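Local coordinates for protein DNA polymerase sliding clamp 2 (Sulfolobus tokodaii, PDB 3AIZ) that forms, as a ring subunit, a sliding clamp that encircles DNA and tethers DNA polymerase and other processing proteins to it, at residues K10-L15 with F50-E55; K77-A82 with A87-E92. All coordinates share one frame; numbering follows the deposited sequence.

Contact 1: K10-L15 with F50-E55; sequences KDFYSL and FKIPKE
F50 meets both L15 and F12 where helix 9-16 packs on a β-sheet inside the N-terminal domain of the PCNA clamp fold, whose helices line the central channel of the ring and whose sheets lie outside them. Helix 10-15 and strand 50-53 run at 149°, roughly antiparallel, with axes 10.2 Å apart, a gap that large apolar side chains can fill. F50 heads the strand segment and points at the helix; its wide, flat ring can meet two helix residues about one turn apart. Its CG lies opposite the backbone N (chi1 159°), which carries the ring outward so that the branched L15 brings a methyl, CD1, to its edge, in the ring plane, near F50 CE1. The far corner of the same ring, F50 CZ, sits over one face of F12, 3.9 Å from F12 CE2; the ring planes are inclined at 43°, an oblique pair. K51 faces away from the helix, a direction that suits a charged side chain, and its NZ forms a salt bridge with E127. I52 turns back toward the helix, and its unbranched CD1 arm is slim enough to reach the ring of F12, with I52 CD1 4.2 Å from F12 CE1.

Contact 2: K77-A82 with A87-E92; sequences KILGKA and ATVTLE
L79 and V89 make the main apolar contact between the C-terminal part of helix 72-80 and strand 88-93, the piece of the PCNA N-terminal domain where the chain leaves a helix and turns back into the sheet beneath it. Between these two residues one methyl meets another: L79 CD2 lies 3.5 Å from V89 CG2, and the two side chains cross at about a right angle. V89 aims its β-branch at the helix, and with CG1 anti to the backbone N (chi1 173°) it is CG2 that faces the leucine. Leucine suits the helix side because its longer, branched chain can reach down although its first bond does not aim at the strand. The second apolar contact lies nearer the connection, where the segments converge and CA atoms of A82 and A87 are 6.0 Å apart. Here single methyls suffice, A82 CB standing 4.2 Å from A87 CB. Backbone bonds hold the strand in the sheet, V89 with Y6 and T88 with R103, and T90 OG1 adds a side-chain bond to R103. Since the side chains that meet across the two segments are all hydrocarbon, their fit depends on shape and on exclusion of water, while the sheet's backbone bonds fix the position of the strand.

Contacts 1 and 2 lie side by side in one apolar core, their centres about 12 Å apart, and F12 and L79 join them directly. F12 CD2 is 3.5 Å from L79 CD1, so the phenylalanine that meets F50 in contact 1 also touches the leucine that meets V89 in contact 2. L91, beyond V89 on the same strand, adds a second bridge: its CD1 is 4.1 Å from F12 CE1. Helices 9-16 and 72-80 thus pack against each other as well as on the sheet. The centre of contact 1 is about 9 Å from the centre of the chain and that of contact 2 about 19 Å, so contact 2 lies farther out along the body of the chain.

Contact 1: K10-L15 with F50-E55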
loop_
_atom_site.group_PDB
_atom_site.type_symbol
_atom_site.label_atom_id
_atom_site.label_comp_id
_atom_site.label_asym_id
_atom_site.label_seq_id
_atom_site.Cartn_x
_atom_site.Cartn_y
_atom_site.Cartn_z
ATOM N N LYS A 10 5.378 25.497 7.945
ATOM C CA LYS A 10 4.741 25.108 6.694
ATOM C C LYS A 10 4.897 26.189 5.629
ATOM O O LYS A 10 5.345 25.913 4.516
ATOM C CB LYS A 10 3.258 24.797 6.915
ATOM C CG LYS A 10 2.603 24.062 5.755
ATOM C CD LYS A 10 1.103 23.901 5.964
ATOM C CE LYS A 10 0.373 25.227 5.805
ATOM N NZ LYS A 10 0.502 25.766 4.422
ATOM N N ASP A 11 4.529 27.418 5.976
ATOM C CA ASP A 11 4.628 28.539 5.046
ATOM C C ASP A 11 6.065 28.769 4.586
ATOM O O ASP A 11 6.314 29.020 3.407
ATOM C CB ASP A 11 4.051 29.811 5.671
ATOM C CG ASP A 11 2.541 29.757 5.808
ATOM O OD1 ASP A 11 1.911 28.936 5.108
ATOM O OD2 ASP A 11 1.982 30.535 6.609
ATOM N N PHE A 12 7.003 28.675 5.523
ATOM C CA PHE A 12 8.423 28.794 5.212
ATOM C C PHE A 12 8.816 27.782 4.137
ATOM O O PHE A 12 9.543 28.106 3.198
ATOM C CB PHE A 12 9.256 28.563 6.474
ATOM C CG PHE A 12 10.634 29.164 6.419
ATOM C CD1 PHE A 12 11.087 29.981 7.440
ATOM C CD2 PHE A 12 11.476 28.912 5.348
ATOM C CE1 PHE A 12 12.354 30.535 7.397
ATOM C CE2 PHE A 12 12.742 29.464 5.298
ATOM C CZ PHE A 12 13.182 30.276 6.325
ATOM N N TYR A 13 8.325 26.553 4.279
ATOM C CA TYR A 13 8.632 25.484 3.334
ATOM C C TYR A 13 8.018 25.738 1.960
ATOM O O TYR A 13 8.639 25.455 0.934
ATOM C CB TYR A 13 8.162 24.133 3.880
ATOM C CG TYR A 13 8.360 22.979 2.921
ATOM C CD1 TYR A 13 7.319 22.535 2.114
ATOM C CD2 TYR A 13 9.586 22.333 2.821
ATOM C CE1 TYR A 13 7.494 21.481 1.237
ATOM C CE2 TYR A 13 9.771 21.279 1.947
ATOM C CZ TYR A 13 8.722 20.857 1.157
ATOM O OH TYR A 13 8.900 19.807 0.285
ATOM N N SER A 14 6.796 26.265 1.940
ATOM C CA SER A 14 6.125 26.577 0.682
ATOM C C SER A 14 6.916 27.609 -0.108
ATOM O O SER A 14 7.067 27.495 -1.326
ATOM C CB SER A 14 4.700 27.078 0.931
ATOM O OG SER A 14 3.837 26.012 1.284
ATOM N N LEU A 15 7.424 28.616 0.594
ATOM C CA LEU A 15 8.228 29.654 -0.033
ATOM C C LEU A 15 9.466 29.063 -0.702
ATOM O O LEU A 15 9.714 29.297 -1.884
ATOM C CB LEU A 15 8.632 30.708 1.000
ATOM C CG LEU A 15 7.455 31.384 1.707
ATOM C CD1 LEU A 15 7.928 32.266 2.852
ATOM C CD2 LEU A 15 6.620 32.180 0.714
ATOM N N PHE A 50 12.806 35.822 -2.121
ATOM C CA PHE A 50 12.175 35.317 -0.914
ATOM C C PHE A 50 12.393 36.350 0.179
ATOM O O PHE A 50 13.530 36.717 0.463
ATOM C CB PHE A 50 12.798 33.976 -0.522
ATOM C CG PHE A 50 12.591 33.604 0.915
ATOM C CD1 PHE A 50 11.346 33.210 1.372
ATOM C CD2 PHE A 50 13.647 33.636 1.808
ATOM C CE1 PHE A 50 11.158 32.866 2.694
ATOM C CE2 PHE A 50 13.464 33.292 3.131
ATOM C CZ PHE A 50 12.217 32.906 3.574
ATOM N N LYS A 51 11.312 36.836 0.782
ATOM C CA LYS A 51 11.431 37.912 1.764
ATOM C C LYS A 51 10.468 37.795 2.944
ATOM O O LYS A 51 9.268 37.596 2.767
ATOM C CB LYS A 51 11.271 39.275 1.083
ATOM C CG LYS A 51 11.221 40.451 2.048
ATOM C CD LYS A 51 11.440 41.773 1.330
ATOM C CE LYS A 51 10.378 42.018 0.272
ATOM N NZ LYS A 51 10.653 43.250 -0.523
ATOM N N ILE A 52 11.011 37.928 4.150
ATOM C CA ILE A 52 10.208 37.964 5.366
ATOM C C ILE A 52 10.441 39.270 6.122
ATOM O O ILE A 52 11.468 39.436 6.780
ATOM C CB ILE A 52 10.539 36.792 6.305
ATOM C CG1 ILE A 52 10.399 35.458 5.570
ATOM C CG2 ILE A 52 9.640 36.825 7.530
ATOM C CD1 ILE A 52 10.603 34.251 6.460
ATOM N N PRO A 53 9.485 40.205 6.026
ATOM C CA PRO A 53 9.584 41.484 6.737
ATOM C C PRO A 53 9.820 41.269 8.228
ATOM O O PRO A 53 9.368 40.266 8.779
ATOM C CB PRO A 53 8.209 42.115 6.506
ATOM C CG PRO A 53 7.734 41.514 5.229
ATOM C CD PRO A 53 8.253 40.108 5.225
ATOM N N LYS A 54 10.518 42.201 8.867
ATOM C CA LYS A 54 10.844 42.078 10.284
ATOM C C LYS A 54 9.588 42.082 11.149
ATOM O O LYS A 54 9.620 41.663 12.305
ATOM C CB LYS A 54 11.784 43.203 10.724
ATOM C CG LYS A 54 11.119 44.566 10.822
ATOM C CD LYS A 54 11.979 45.543 11.607
ATOM C CE LYS A 54 11.240 46.845 11.872
ATOM N NZ LYS A 54 12.044 47.780 12.711
ATOM N N GLU A 55 8.485 42.561 10.584
ATOM C CA GLU A 55 7.216 42.599 11.300
ATOM C C GLU A 55 6.746 41.189 11.630
ATOM O O GLU A 55 6.044 40.971 12.618
ATOM C CB GLU A 55 6.152 43.317 10.469
ATOM C CG GLU A 55 4.793 43.399 11.148
ATOM C CD GLU A 55 3.682 43.794 10.193
ATOM O OE1 GLU A 55 3.936 43.849 8.971
ATOM O OE2 GLU A 55 2.552 44.043 10.667
#

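Contact 2: K77-A82 with A87-E92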
loop_
_atom_site.group_PDB
_atom_site.type_symbol
_atom_site.label_atom_id
_atom_site.label_comp_id
_atom_site.label_asym_id
_atom_site.label_seq_id
_atom_site.Cartn_x
_atom_site.Cartn_y
_atom_site.Cartn_z
ATOM N N LYS A 77 14.441 19.681 4.209
ATOM C CA LYS A 77 14.270 18.440 4.955
ATOM C C LYS A 77 13.729 18.699 6.359
ATOM O O LYS A 77 12.791 18.038 6.804
ATOM C CB LYS A 77 15.593 17.673 5.037
ATOM C CG LYS A 77 16.133 17.217 3.691
ATOM C CD LYS A 77 17.437 16.444 3.848
ATOM C CE LYS A 77 17.982 15.997 2.497
ATOM N NZ LYS A 77 19.244 15.217 2.631
ATOM N N ILE A 78 14.325 19.668 7.047
ATOM C CA ILE A 78 13.940 19.991 8.418
ATOM C C ILE A 78 12.533 20.580 8.508
ATOM O O ILE A 78 11.794 20.297 9.450
ATOM C CB ILE A 78 14.950 20.959 9.074
ATOM C CG1 ILE A 78 14.496 21.334 10.486
ATOM C CG2 ILE A 78 15.132 22.201 8.220
ATOM C CD1 ILE A 78 14.403 20.159 11.432
ATOM N N LEU A 79 12.163 21.393 7.524
ATOM C CA LEU A 79 10.848 22.025 7.513
ATOM C C LEU A 79 9.734 21.025 7.212
ATOM O O LEU A 79 8.581 21.234 7.594
ATOM C CB LEU A 79 10.813 23.181 6.513
ATOM C CG LEU A 79 11.715 24.369 6.849
ATOM C CD1 LEU A 79 11.624 25.438 5.773
ATOM C CD2 LEU A 79 11.358 24.944 8.210
ATOM N N GLY A 80 10.082 19.940 6.528
ATOM C CA GLY A 80 9.127 18.889 6.226
ATOM C C GLY A 80 8.804 18.052 7.449
ATOM O O GLY A 80 7.772 17.384 7.503
ATOM N N LYS A 81 9.694 18.095 8.438
ATOM C CA LYS A 81 9.503 17.357 9.684
ATOM C C LYS A 81 8.454 18.017 10.573
ATOM O O LYS A 81 8.265 17.619 11.724
ATOM C CB LYS A 81 10.826 17.239 10.446
ATOM C CG LYS A 81 11.911 16.482 9.699
ATOM C CD LYS A 81 13.171 16.355 10.540
ATOM C CE LYS A 81 14.276 15.650 9.770
ATOM N NZ LYS A 81 13.864 14.288 9.330
ATOM N N ALA A 82 7.777 19.028 10.037
ATOM C CA ALA A 82 6.745 19.736 10.782
ATOM C C ALA A 82 5.571 18.813 11.091
ATOM O O ALA A 82 4.748 18.529 10.220
ATOM C CB ALA A 82 6.274 20.956 10.005
ATOM N N ALA A 87 3.426 24.494 13.627
ATOM C CA ALA A 87 4.820 24.431 14.047
ATOM C C ALA A 87 5.565 25.706 13.673
ATOM O O ALA A 87 5.416 26.218 12.565
ATOM C CB ALA A 87 5.502 23.220 13.435
ATOM N N THR A 88 6.369 26.214 14.602
ATOM C CA THR A 88 7.147 27.422 14.359
ATOM C C THR A 88 8.575 27.074 13.956
ATOM O O THR A 88 8.976 25.914 14.003
ATOM C CB THR A 88 7.170 28.342 15.595
ATOM O OG1 THR A 88 7.862 27.693 16.668
ATOM C CG2 THR A 88 5.753 28.675 16.037
ATOM N N VAL A 89 9.337 28.086 13.553
ATOM C CA VAL A 89 10.721 27.888 13.144
ATOM C C VAL A 89 11.624 28.969 13.724
ATOM O O VAL A 89 11.266 30.144 13.742
ATOM C CB VAL A 89 10.864 27.898 11.611
ATOM C CG1 VAL A 89 12.329 27.861 11.212
ATOM C CG2 VAL A 89 10.128 26.728 11.009
ATOM N N THR A 90 12.796 28.566 14.202
ATOM C CA THR A 90 13.780 29.523 14.683
ATOM C C THR A 90 15.069 29.401 13.884
ATOM O O THR A 90 15.512 28.299 13.563
ATOM C CB THR A 90 14.081 29.342 16.186
ATOM O OG1 THR A 90 14.621 28.036 16.417
ATOM C CG2 THR A 90 12.815 29.517 17.011
ATOM N N LEU A 91 15.655 30.546 13.555
ATOM C CA LEU A 91 16.923 30.596 12.843
ATOM C C LEU A 91 17.983 31.181 13.763
ATOM O O LEU A 91 17.853 32.312 14.229
ATOM C CB LEU A 91 16.794 31.454 11.585
ATOM C CG LEU A 91 15.710 31.041 10.587
ATOM C CD1 LEU A 91 15.555 32.094 9.506
ATOM C CD2 LEU A 91 16.026 29.686 9.978
ATOM N N GLU A 92 19.029 30.407 14.025
ATOM C CA GLU A 92 20.076 30.829 14.945
ATOM C C GLU A 92 21.455 30.714 14.305
ATOM O O GLU A 92 21.854 29.641 13.856
ATOM C CB GLU A 92 20.010 29.992 16.223
ATOM C CG GLU A 92 21.012 30.384 17.291
ATOM C CD GLU A 92 20.880 29.533 18.539
ATOM O OE1 GLU A 92 19.819 28.894 18.711
ATOM O OE2 GLU A 92 21.834 29.501 19.345
#